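Long-range contacts in dihydrodipicolinate synthase (Bacillus anthracis, PDB 1XKY), which probably catalyses the condensation of pyruvate with aspartate semialdehyde, an early step of lysine biosynthesis: residues T48-G53 with K80-I85; T18-P23 with A33-L38; G89-H94 with P116-P121; A193-D198 with G212-A217. One frame throughout, in Å; residues are numbered along the deposited sequence.

All four contacts belong to one TIM barrel, an eight-stranded parallel sheet ringed by helices. Along the chain they follow in series: contact 2, then 1, 3 and 4. Contact 2 sets helix 32-44 against the chain leaving strand 16-19; contact 1 pairs strands 49-52 and 84-87, and its centre lies about 11 Å from that of contact 2. Contact 4 joins strands 193-196 and 212-215. Strand 16-19 lies between strands 212-215 and 49-52, so contacts 4, 2 and 1 span the seam where the barrel closes. Contact 3 stands apart, its centre 22 to 26 Å from the others, on loops beyond the strand ends where a second subunit meets the barrel.

Contact 1 (T48-G53 with K80-I85); sequences TAIVVG and KRVPVI
The backbone O of Ile-85 is approached by two groups of the neighbouring strand: Val-52 N donates a hydrogen bond to it at 2.6 Å, and Val-51 CA adds a CA-H...O contact at 3.2 Å. Ile-85 N in turn donates to Ile-50 O at 2.7 Å, almost straight at 178°. Ile-50 N completes the ladder with a 2.9 Å bond to Pro-83 O. These bonds set Ile-50 beside Val-84 and Val-51 beside Ile-85 in parallel register, with the two pairs on opposite faces. On the side of Ile-50 and Val-84, Val-52 has CG1 anti to the backbone N (chi1 -177°), which puts CG2 beside that N, 3.6 Å from Val-84 CG1. Leu-70 and Val-74 of helix 64-78 cover Val-52 there. On the other face the touch is looser, with Val-51 CG2 and Ile-85 CD1 4.2 Å apart, both packed on Met-112 of strand 110-114. Before the ladder begins, Thr-48 O meets Pro-83 CD at 3.3 Å, where proline has no N-H. Parallel strands joined through helix 64-78, with one face on helices and the other in the barrel core, form the beta-alpha-beta crossover of a TIM barrel.

Contact 2 (T18-P23 with A33-L38); sequences TAMVTP and AKTTKL
One methyl of Leu-38, CD2, lies among three residues of the chain leaving strand 16-19, and this is the tight part of the contact. Met-20 CG comes to 3.5 Å from Leu-38 CD2, closer than usual for two carbons, as the side chains slide past each other in opposite directions. Val-21 crosses Leu-38 at about a right angle and brings CG2 to 3.6 Å from the same CD2. Pro-23 CG closes the group more loosely, 4.1 Å from Leu-38 CD2. Leu-38 reaches this spot because its CG stands anti to the backbone N (chi1 175°). Met-20 is extended as far as SD and then bends, which leaves its CE 4.3 Å from Thr-35 CG2.

The Pro-23 ring continues the buried packing over the helix. Its CD lies 3.5 Å from Thr-35 OG1, a van der Waals contact of the ring carbons with the hydroxyl oxygen. That hydroxyl is hydrogen-bonded to Asp-31 O. The loose, solvent side is at Lys-34, whose CB rests 3.7 Å from Pro-23 CB. Beyond CB the Lys-34 chain leads away, and its NZ forms a salt bridge with Asp-273. His-219 and helix 261-269 also pack on Val-21. The contact thus seats helix 32-44 on the outlet of its preceding strand, the first beta-alpha unit of the TIM barrel.

Contact 3 (G89-H94 with P116-P121); sequences GSNNTH and PYYNKP
The loop 116-121 holds Asn-91 through a hydrogen bond and through the Tyr-117 ring. The backbone O of Asn-91 accepts a hydrogen bond from Asn-119 ND2 at 2.9 Å, with 154° at the hydrogen and the donor tilted slightly from the carbonyl plane. Its CB sits over one face of the Tyr-117 ring, 4.0 Å from the centroid, a CH-pi contact. With CG lodged between the backbone N and the carbonyl carbon (chi1 67°), the amide of Asn-91 stacks on that ring, the planes 28° apart. Pro-116 CB supports the residue 3.7 Å from Asn-91 CA, and Ser-90 CB touches Tyr-117 OH at 3.5 Å. Asn-91 N is buried here without a polar partner in the model.

The next shell fixes these groups. Asn-119 N bonds back to Tyr-117 O at 2.8 Å, closing a classic gamma turn centred on Tyr-118 that places Asn-119 next to Asn-91. On the other segment Asn-92 N gives a weak bond to Ser-90 OG, and Asn-92 is the N-cap of helix 93-105, its OD1 accepting from Ala-95 N. Farther out, Tyr-117 stacks on Tyr-118 of the second subunit, and Tyr-118 on Tyr-117 of that subunit, while Tyr-118 OH bonds to Thr-55 OG1 of the second subunit. These interlocked stacks are as in related dihydrodipicolinate synthases, where a tyrosine of one subunit probably completes the neighbour's active site across the tight-dimer interface.

Contact 4 (A193-D198 with G212-A217); sequences AVYSGD and GIVSVA
Ser-196 joins the two strands through both of its backbone polar atoms. Its N donates to Gly-212 O at 2.8 Å, a somewhat bent bond, and its O accepts from Val-214 N at 2.9 Å, with 170° at the hydrogen. Ser-196 is thereby paired with Ile-213 in parallel register, although the strands splay by 51°.

Where strand 193-196 ends, a water carries the link on, between Gly-197 and Val-214. It donates to Val-214 O at 2.6 Å and to Gly-197 O at 3.1 Å, bridging two carbonyls that cannot bond each other. Ser-196 OG meanwhile donates to Asp-198 O at 2.8 Å and so holds the turn that follows its strand. A bend at chi2 (74°) brings the Ile-213 tip against the same carbonyl, CD1 lying 3.3 Å from Asp-198 O.

Packing on the opposite face rests on Tyr-195. Its ring turns an edge to the backbone, with CD1 3.5 Å from Ile-213 N, and Gly-212, lacking a side chain, lets the ring lie close. Val-214 crosses it at about a right angle, CG2 3.8 Å from Tyr-195 CB. The far end of the ring is fixed by a hydrogen bond between Tyr-195 OH and Gly-14 O.

Behind Ile-213 stand Thr-202 of helix 202-207 and Met-225 of helix 218-234. Farther along, Ser-215 OG caps Ser-218 N and also bonds to Asp-199. The two strands, joined through helix 202-207, make the last beta-alpha-beta crossover of the TIM barrel, and helix 218-234 follows strand 212-215.

Contact 1 (T48-G53 with K80-I85)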
loop_
_atom_site.group_PDB
_atom_site.type_symbol
_atom_site.label_atom_id
_atom_site.label_comp_id
_atom_site.label_asym_id
_atom_site.label_seq_id
_atom_site.Cartn_x
_atom_site.Cartn_y
_atom_site.Cartn_z
ATOM N N THR A 48 31.116 8.215 -12.755
ATOM C CA THR A 48 31.702 9.509 -12.362
ATOM C C THR A 48 31.977 9.636 -10.856
ATOM O O THR A 48 32.566 10.618 -10.410
ATOM C CB THR A 48 30.811 10.703 -12.811
ATOM O OG1 THR A 48 29.537 10.665 -12.149
ATOM C CG2 THR A 48 30.592 10.676 -14.299
ATOM N N ALA A 49 31.526 8.652 -10.086
ATOM C CA ALA A 49 31.751 8.592 -8.645
ATOM C C ALA A 49 31.466 7.169 -8.208
ATOM O O ALA A 49 30.600 6.508 -8.784
ATOM C CB ALA A 49 30.845 9.575 -7.894
ATOM N N ILE A 50 32.192 6.686 -7.209
ATOM C CA ILE A 50 31.968 5.333 -6.720
ATOM C C ILE A 50 31.473 5.335 -5.279
ATOM O O ILE A 50 32.128 5.884 -4.396
ATOM C CB ILE A 50 33.232 4.465 -6.839
ATOM C CG1 ILE A 50 33.574 4.253 -8.315
ATOM C CG2 ILE A 50 33.026 3.108 -6.135
ATOM C CD1 ILE A 50 34.875 3.537 -8.547
ATOM N N VAL A 51 30.315 4.710 -5.062
ATOM C CA VAL A 51 29.823 4.443 -3.711
ATOM C C VAL A 51 30.331 3.065 -3.279
ATOM O O VAL A 51 30.032 2.051 -3.917
ATOM C CB VAL A 51 28.277 4.500 -3.605
ATOM C CG1 VAL A 51 27.854 4.405 -2.150
ATOM C CG2 VAL A 51 27.743 5.775 -4.228
ATOM N N VAL A 52 31.115 3.046 -2.205
ATOM C CA VAL A 52 31.752 1.829 -1.725
ATOM C C VAL A 52 31.076 1.323 -0.463
ATOM O O VAL A 52 30.866 2.082 0.500
ATOM C CB VAL A 52 33.235 2.059 -1.378
ATOM C CG1 VAL A 52 33.896 0.744 -0.959
ATOM C CG2 VAL A 52 33.968 2.675 -2.548
ATOM N N GLY A 53 30.774 0.027 -0.470
ATOM C CA GLY A 53 30.224 -0.662 0.692
ATOM C C GLY A 53 28.824 -0.212 1.061
ATOM O O GLY A 53 28.473 -0.184 2.241
ATOM N N LYS A 80 42.225 9.243 -6.893
ATOM C CA LYS A 80 41.626 10.569 -7.082
ATOM C C LYS A 80 40.982 10.853 -8.454
ATOM O O LYS A 80 40.667 12.001 -8.756
ATOM C CB LYS A 80 42.645 11.667 -6.717
ATOM C CG LYS A 80 42.988 11.708 -5.232
ATOM C CD LYS A 80 41.820 12.230 -4.397
ATOM C CE LYS A 80 42.122 12.134 -2.909
ATOM N NZ LYS A 80 40.906 12.402 -2.091
ATOM N N ARG A 81 40.758 9.825 -9.269
ATOM C CA ARG A 81 40.146 10.023 -10.596
ATOM C C ARG A 81 38.661 10.364 -10.523
ATOM O O ARG A 81 38.152 11.114 -11.355
ATOM C CB ARG A 81 40.322 8.780 -11.461
ATOM C CG ARG A 81 41.729 8.605 -12.010
ATOM C CD ARG A 81 41.821 7.294 -12.780
ATOM N NE ARG A 81 41.863 6.150 -11.873
ATOM C CZ ARG A 81 41.612 4.891 -12.228
ATOM N NH1 ARG A 81 41.275 4.583 -13.474
ATOM N NH2 ARG A 81 41.693 3.932 -11.319
ATOM N N VAL A 82 37.970 9.769 -9.553
ATOM C CA VAL A 82 36.575 10.088 -9.263
ATOM C C VAL A 82 36.395 10.078 -7.746
ATOM O O VAL A 82 37.180 9.438 -7.037
ATOM C CB VAL A 82 35.587 9.064 -9.911
ATOM C CG1 VAL A 82 35.743 9.040 -11.425
ATOM C CG2 VAL A 82 35.754 7.654 -9.313
ATOM N N PRO A 83 35.381 10.799 -7.232
ATOM C CA PRO A 83 35.123 10.731 -5.791
ATOM C C PRO A 83 34.743 9.333 -5.286
ATOM O O PRO A 83 34.018 8.606 -5.959
ATOM C CB PRO A 83 33.953 11.705 -5.593
ATOM C CG PRO A 83 33.975 12.580 -6.769
ATOM C CD PRO A 83 34.471 11.741 -7.899
ATOM N N VAL A 84 35.246 8.985 -4.102
ATOM C CA VAL A 84 34.918 7.730 -3.419
ATOM C C VAL A 84 33.993 8.053 -2.247
ATOM O O VAL A 84 34.372 8.786 -1.341
ATOM C CB VAL A 84 36.187 7.015 -2.892
ATOM C CG1 VAL A 84 35.821 5.769 -2.100
ATOM C CG2 VAL A 84 37.109 6.667 -4.045
ATOM N N ILE A 85 32.775 7.513 -2.289
ATOM C CA ILE A 85 31.772 7.729 -1.246
ATOM C C ILE A 85 31.580 6.436 -0.466
ATOM O O ILE A 85 31.195 5.419 -1.043
ATOM C CB ILE A 85 30.410 8.154 -1.859
ATOM C CG1 ILE A 85 30.570 9.396 -2.741
ATOM C CG2 ILE A 85 29.387 8.405 -0.761
ATOM C CD1 ILE A 85 29.537 9.500 -3.850
#

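Contact 2 (T18-P23 with A33-L38)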
loop_
_atom_site.group_PDB
_atom_site.type_symbol
_atom_site.label_atom_id
_atom_site.label_comp_id
_atom_site.label_asym_id
_atom_site.label_seq_id
_atom_site.Cartn_x
_atom_site.Cartn_y
_atom_site.Cartn_z
ATOM N N THR A 18 28.068 5.227 -9.118
ATOM C CA THR A 18 27.769 3.817 -9.181
ATOM C C THR A 18 27.842 3.209 -7.796
ATOM O O THR A 18 28.838 3.393 -7.073
ATOM C CB THR A 18 28.701 3.072 -10.162
ATOM O OG1 THR A 18 28.473 3.568 -11.486
ATOM C CG2 THR A 18 28.439 1.574 -10.138
ATOM N N ALA A 19 26.752 2.521 -7.441
ATOM C CA ALA A 19 26.629 1.749 -6.210
ATOM C C ALA A 19 27.318 0.411 -6.407
ATOM O O ALA A 19 26.689 -0.585 -6.767
ATOM C CB ALA A 19 25.157 1.543 -5.852
ATOM N N MET A 20 28.618 0.397 -6.151
ATOM C CA MET A 20 29.470 -0.711 -6.556
ATOM C C MET A 20 29.258 -1.970 -5.729
ATOM O O MET A 20 29.213 -1.918 -4.503
ATOM C CB MET A 20 30.939 -0.297 -6.460
ATOM C CG MET A 20 31.865 -1.199 -7.211
ATOM S SD MET A 20 33.580 -0.715 -7.010
ATOM C CE MET A 20 33.847 -1.050 -5.279
ATOM N N VAL A 21 29.157 -3.105 -6.415
ATOM C CA VAL A 21 29.179 -4.407 -5.763
ATOM C C VAL A 21 30.536 -4.664 -5.099
ATOM O O VAL A 21 31.554 -4.069 -5.462
ATOM C CB VAL A 21 28.832 -5.576 -6.752
ATOM C CG1 VAL A 21 27.454 -5.372 -7.349
ATOM C CG2 VAL A 21 29.896 -5.720 -7.860
ATOM N N THR A 22 30.538 -5.544 -4.106
ATOM C CA THR A 22 31.776 -5.960 -3.449
ATOM C C THR A 22 32.155 -7.363 -3.939
ATOM O O THR A 22 31.495 -8.349 -3.572
ATOM C CB THR A 22 31.630 -5.954 -1.916
ATOM O OG1 THR A 22 31.223 -4.652 -1.473
ATOM C CG2 THR A 22 32.956 -6.314 -1.250
ATOM N N PRO A 23 33.182 -7.460 -4.807
ATOM C CA PRO A 23 33.616 -8.781 -5.265
ATOM C C PRO A 23 34.080 -9.702 -4.134
ATOM O O PRO A 23 34.831 -9.271 -3.251
ATOM C CB PRO A 23 34.784 -8.464 -6.217
ATOM C CG PRO A 23 34.555 -7.064 -6.649
ATOM C CD PRO A 23 33.939 -6.379 -5.471
ATOM N N ALA A 33 41.845 -8.113 -5.841
ATOM C CA ALA A 33 42.241 -8.073 -7.251
ATOM C C ALA A 33 41.033 -7.888 -8.178
ATOM O O ALA A 33 41.104 -7.123 -9.140
ATOM C CB ALA A 33 43.013 -9.338 -7.635
ATOM N N LYS A 34 39.934 -8.584 -7.896
ATOM C CA LYS A 34 38.689 -8.389 -8.658
ATOM C C LYS A 34 38.116 -6.986 -8.440
ATOM O O LYS A 34 37.559 -6.387 -9.360
ATOM C CB LYS A 34 37.642 -9.453 -8.295
ATOM C CG LYS A 34 37.973 -10.839 -8.823
ATOM C CD LYS A 34 36.964 -11.907 -8.387
ATOM C CE LYS A 34 37.115 -13.172 -9.257
ATOM N NZ LYS A 34 35.969 -14.129 -9.096
ATOM N N THR A 35 38.255 -6.465 -7.222
ATOM C CA THR A 35 37.833 -5.096 -6.930
ATOM C C THR A 35 38.616 -4.096 -7.789
ATOM O O THR A 35 38.028 -3.193 -8.375
ATOM C CB THR A 35 37.978 -4.758 -5.430
ATOM O OG1 THR A 35 37.226 -5.697 -4.646
ATOM C CG2 THR A 35 37.478 -3.355 -5.135
ATOM N N THR A 36 39.928 -4.281 -7.885
ATOM C CA THR A 36 40.763 -3.427 -8.736
ATOM C C THR A 36 40.262 -3.469 -10.181
ATOM O O THR A 36 40.043 -2.424 -10.798
ATOM C CB THR A 36 42.247 -3.834 -8.662
ATOM O OG1 THR A 36 42.687 -3.767 -7.302
ATOM C CG2 THR A 36 43.128 -2.923 -9.527
ATOM N N LYS A 37 40.031 -4.671 -10.700
ATOM C CA LYS A 37 39.514 -4.819 -12.059
ATOM C C LYS A 37 38.179 -4.091 -12.229
ATOM O O LYS A 37 37.974 -3.371 -13.215
ATOM C CB LYS A 37 39.358 -6.296 -12.425
ATOM C CG LYS A 37 39.110 -6.531 -13.908
ATOM C CD LYS A 37 38.665 -7.969 -14.206
ATOM C CE LYS A 37 39.815 -8.968 -14.209
ATOM N NZ LYS A 37 40.070 -9.570 -12.866
ATOM N N LEU A 38 37.287 -4.262 -11.253
ATOM C CA LEU A 38 35.946 -3.676 -11.324
ATOM C C LEU A 38 35.979 -2.152 -11.286
ATOM O O LEU A 38 35.277 -1.500 -12.051
ATOM C CB LEU A 38 35.059 -4.196 -10.181
ATOM C CG LEU A 38 33.658 -3.564 -10.085
ATOM C CD1 LEU A 38 32.863 -3.847 -11.338
ATOM C CD2 LEU A 38 32.918 -4.078 -8.856
#

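Contact 3 (G89-H94 with P116-P121)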
loop_
_atom_site.group_PDB
_atom_site.type_symbol
_atom_site.label_atom_id
_atom_site.label_comp_id
_atom_site.label_asym_id
_atom_site.label_seq_id
_atom_site.Cartn_x
_atom_site.Cartn_y
_atom_site.Cartn_z
ATOM N N GLY A 89 26.748 4.989 7.142
ATOM C CA GLY A 89 25.550 5.107 7.964
ATOM C C GLY A 89 24.829 3.791 8.201
ATOM O O GLY A 89 24.589 3.028 7.266
ATOM N N SER A 90 24.505 3.522 9.465
ATOM C CA SER A 90 23.652 2.397 9.839
ATOM C C SER A 90 22.428 2.938 10.598
ATOM O O SER A 90 22.143 4.139 10.554
ATOM C CB SER A 90 24.446 1.367 10.664
ATOM O OG SER A 90 24.893 1.886 11.906
ATOM N N ASN A 91 21.706 2.051 11.273
ATOM C CA ASN A 91 20.575 2.430 12.120
ATOM C C ASN A 91 20.955 2.687 13.590
ATOM O O ASN A 91 20.080 2.809 14.458
ATOM C CB ASN A 91 19.448 1.389 12.003
ATOM C CG ASN A 91 19.817 0.021 12.572
ATOM O OD1 ASN A 91 18.968 -0.879 12.618
ATOM N ND2 ASN A 91 21.064 -0.150 13.009
ATOM N N ASN A 92 22.264 2.767 13.840
ATOM C CA ASN A 92 22.853 3.034 15.151
ATOM C C ASN A 92 23.733 4.279 15.004
ATOM O O ASN A 92 24.757 4.255 14.308
ATOM C CB ASN A 92 23.679 1.813 15.591
ATOM C CG ASN A 92 24.447 2.027 16.903
ATOM O OD1 ASN A 92 24.778 3.143 17.277
ATOM N ND2 ASN A 92 24.764 0.931 17.580
ATOM N N THR A 93 23.338 5.370 15.654
ATOM C CA THR A 93 24.023 6.661 15.466
ATOM C C THR A 93 25.482 6.636 15.955
ATOM O O THR A 93 26.394 7.093 15.253
ATOM C CB THR A 93 23.248 7.818 16.162
ATOM O OG1 THR A 93 21.866 7.781 15.767
ATOM C CG2 THR A 93 23.832 9.164 15.779
ATOM N N HIS A 94 25.693 6.075 17.146
ATOM C CA HIS A 94 27.035 5.965 17.723
ATOM C C HIS A 94 27.971 5.162 16.806
ATOM O O HIS A 94 29.088 5.597 16.512
ATOM C CB HIS A 94 26.964 5.322 19.114
ATOM C CG HIS A 94 28.279 5.279 19.827
ATOM N ND1 HIS A 94 28.768 6.345 20.552
ATOM C CD2 HIS A 94 29.210 4.302 19.919
ATOM C CE1 HIS A 94 29.942 6.024 21.063
ATOM N NE2 HIS A 94 30.236 4.792 20.690
ATOM N N PRO A 116 17.894 5.276 8.815
ATOM C CA PRO A 116 17.897 4.079 9.654
ATOM C C PRO A 116 16.752 3.123 9.340
ATOM O O PRO A 116 15.579 3.522 9.313
ATOM C CB PRO A 116 17.763 4.642 11.068
ATOM C CG PRO A 116 18.467 5.932 10.994
ATOM C CD PRO A 116 18.082 6.487 9.626
ATOM N N TYR A 117 17.134 1.873 9.109
ATOM C CA TYR A 117 16.227 0.765 8.845
ATOM C C TYR A 117 15.901 0.045 10.148
ATOM O O TYR A 117 16.616 0.179 11.137
ATOM C CB TYR A 117 16.897 -0.236 7.885
ATOM C CG TYR A 117 18.356 -0.458 8.222
ATOM C CD1 TYR A 117 19.352 0.297 7.611
ATOM C CD2 TYR A 117 18.736 -1.391 9.187
ATOM C CE1 TYR A 117 20.683 0.123 7.943
ATOM C CE2 TYR A 117 20.072 -1.575 9.523
ATOM C CZ TYR A 117 21.036 -0.812 8.891
ATOM O OH TYR A 117 22.355 -0.984 9.214
ATOM N N TYR A 118 14.820 -0.731 10.125
ATOM C CA TYR A 118 14.432 -1.623 11.225
ATOM C C TYR A 118 13.832 -0.920 12.455
ATOM O O TYR A 118 12.755 -1.312 12.896
ATOM C CB TYR A 118 15.592 -2.564 11.620
ATOM C CG TYR A 118 15.200 -3.697 12.547
ATOM C CD1 TYR A 118 14.155 -4.574 12.220
ATOM C CD2 TYR A 118 15.887 -3.909 13.740
ATOM C CE1 TYR A 118 13.798 -5.619 13.075
ATOM C CE2 TYR A 118 15.542 -4.948 14.600
ATOM C CZ TYR A 118 14.493 -5.796 14.267
ATOM O OH TYR A 118 14.165 -6.825 15.115
ATOM N N ASN A 119 14.500 0.091 13.015
ATOM C CA ASN A 119 13.982 0.748 14.233
ATOM C C ASN A 119 12.989 1.902 14.000
ATOM O O ASN A 119 12.472 2.468 14.967
ATOM C CB ASN A 119 15.108 1.168 15.211
ATOM C CG ASN A 119 16.243 1.936 14.549
ATOM O OD1 ASN A 119 16.116 2.425 13.429
ATOM N ND2 ASN A 119 17.366 2.051 15.261
ATOM N N LYS A 120 12.724 2.233 12.736
ATOM C CA LYS A 120 11.656 3.168 12.353
ATOM C C LYS A 120 11.651 4.503 13.105
ATOM O O LYS A 120 10.670 4.832 13.794
ATOM C CB LYS A 120 10.292 2.490 12.501
ATOM C CG LYS A 120 10.121 1.259 11.609
ATOM C CD LYS A 120 8.660 1.009 11.297
ATOM C CE LYS A 120 7.868 0.660 12.528
ATOM N NZ LYS A 120 6.431 0.480 12.179
ATOM N N PRO A 121 12.735 5.285 12.964
ATOM C CA PRO A 121 12.817 6.563 13.665
ATOM C C PRO A 121 11.852 7.628 13.134
ATOM O O PRO A 121 11.359 7.527 12.014
ATOM C CB PRO A 121 14.265 6.998 13.418
ATOM C CG PRO A 121 14.615 6.386 12.120
ATOM C CD PRO A 121 13.942 5.032 12.154
#

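Contact 4 (A193-D198 with G212-A217)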
loop_
_atom_site.group_PDB
_atom_site.type_symbol
_atom_site.label_atom_id
_atom_site.label_comp_id
_atom_site.label_asym_id
_atom_site.label_seq_id
_atom_site.Cartn_x
_atom_site.Cartn_y
_atom_site.Cartn_z
ATOM N N ALA A 193 22.492 18.955 -4.225
ATOM C CA ALA A 193 22.161 18.125 -5.385
ATOM C C ALA A 193 21.235 16.945 -5.052
ATOM O O ALA A 193 21.457 16.225 -4.075
ATOM C CB ALA A 193 23.450 17.619 -6.036
ATOM N N VAL A 194 20.202 16.755 -5.880
ATOM C CA VAL A 194 19.320 15.601 -5.786
ATOM C C VAL A 194 19.679 14.591 -6.877
ATOM O O VAL A 194 19.680 14.925 -8.062
ATOM C CB VAL A 194 17.831 16.014 -5.921
ATOM C CG1 VAL A 194 16.914 14.778 -5.974
ATOM C CG2 VAL A 194 17.435 16.926 -4.763
ATOM N N TYR A 195 20.008 13.370 -6.457
ATOM C CA TYR A 195 20.240 12.241 -7.364
ATOM C C TYR A 195 19.068 11.285 -7.304
ATOM O O TYR A 195 18.576 10.988 -6.219
ATOM C CB TYR A 195 21.524 11.482 -6.980
ATOM C CG TYR A 195 22.764 12.213 -7.402
ATOM C CD1 TYR A 195 23.429 11.871 -8.578
ATOM C CD2 TYR A 195 23.252 13.281 -6.656
ATOM C CE1 TYR A 195 24.554 12.571 -9.001
ATOM C CE2 TYR A 195 24.374 13.992 -7.066
ATOM C CZ TYR A 195 25.025 13.635 -8.234
ATOM O OH TYR A 195 26.138 14.342 -8.619
ATOM N N SER A 196 18.631 10.773 -8.456
ATOM C CA SER A 196 17.738 9.620 -8.438
ATOM C C SER A 196 18.476 8.434 -7.812
ATOM O O SER A 196 19.676 8.258 -8.011
ATOM C CB SER A 196 17.242 9.255 -9.835
ATOM O OG SER A 196 16.461 8.070 -9.796
ATOM N N GLY A 197 17.749 7.663 -7.014
ATOM C CA GLY A 197 18.235 6.401 -6.469
ATOM C C GLY A 197 17.639 5.212 -7.206
ATOM O O GLY A 197 17.840 4.070 -6.800
ATOM N N ASP A 198 16.908 5.472 -8.290
ATOM C CA ASP A 198 16.398 4.399 -9.156
ATOM C C ASP A 198 16.755 4.643 -10.620
ATOM O O ASP A 198 16.427 5.689 -11.190
ATOM C CB ASP A 198 14.884 4.261 -8.998
ATOM C CG ASP A 198 14.502 3.725 -7.630
ATOM O OD1 ASP A 198 14.788 2.534 -7.372
ATOM O OD2 ASP A 198 13.966 4.499 -6.809
ATOM N N GLY A 212 21.552 13.802 -11.442
ATOM C CA GLY A 212 21.911 12.523 -12.021
ATOM C C GLY A 212 21.343 11.326 -11.288
ATOM O O GLY A 212 20.249 11.385 -10.716
ATOM N N ILE A 213 22.087 10.227 -11.345
ATOM C CA ILE A 213 21.650 8.922 -10.866
ATOM C C ILE A 213 22.760 8.298 -10.045
ATOM O O ILE A 213 23.920 8.375 -10.412
ATOM C CB ILE A 213 21.281 7.970 -12.048
ATOM C CG1 ILE A 213 20.982 6.550 -11.545
ATOM C CG2 ILE A 213 22.405 7.929 -13.069
ATOM C CD1 ILE A 213 19.679 6.361 -10.836
ATOM N N VAL A 214 22.385 7.693 -8.932
ATOM C CA VAL A 214 23.198 6.688 -8.284
ATOM C C VAL A 214 22.746 5.278 -8.685
ATOM O O VAL A 214 21.670 4.852 -8.331
ATOM C CB VAL A 214 23.217 6.882 -6.759
ATOM C CG1 VAL A 214 24.132 5.878 -6.071
ATOM C CG2 VAL A 214 23.582 8.311 -6.410
ATOM N N SER A 215 23.583 4.599 -9.466
ATOM C CA SER A 215 23.143 3.577 -10.408
ATOM C C SER A 215 23.586 2.179 -9.989
ATOM O O SER A 215 24.634 2.006 -9.410
ATOM C CB SER A 215 23.652 3.872 -11.825
ATOM O OG SER A 215 23.281 2.891 -12.752
ATOM N N VAL A 216 22.763 1.200 -10.322
ATOM C CA VAL A 216 23.170 -0.185 -10.357
ATOM C C VAL A 216 23.427 -0.690 -11.782
ATOM O O VAL A 216 24.387 -1.386 -12.028
ATOM C CB VAL A 216 22.139 -1.067 -9.628
ATOM C CG1 VAL A 216 22.377 -2.518 -9.872
ATOM C CG2 VAL A 216 22.138 -0.752 -8.148
ATOM N N ALA A 217 22.551 -0.314 -12.699
ATOM C CA ALA A 217 22.650 -0.708 -14.118
ATOM C C ALA A 217 23.940 -0.276 -14.812
ATOM O O ALA A 217 24.366 -0.901 -15.783
ATOM C CB ALA A 217 21.454 -0.179 -14.895
HETATM O O HOH W 1 20.264 2.682 -8.175
#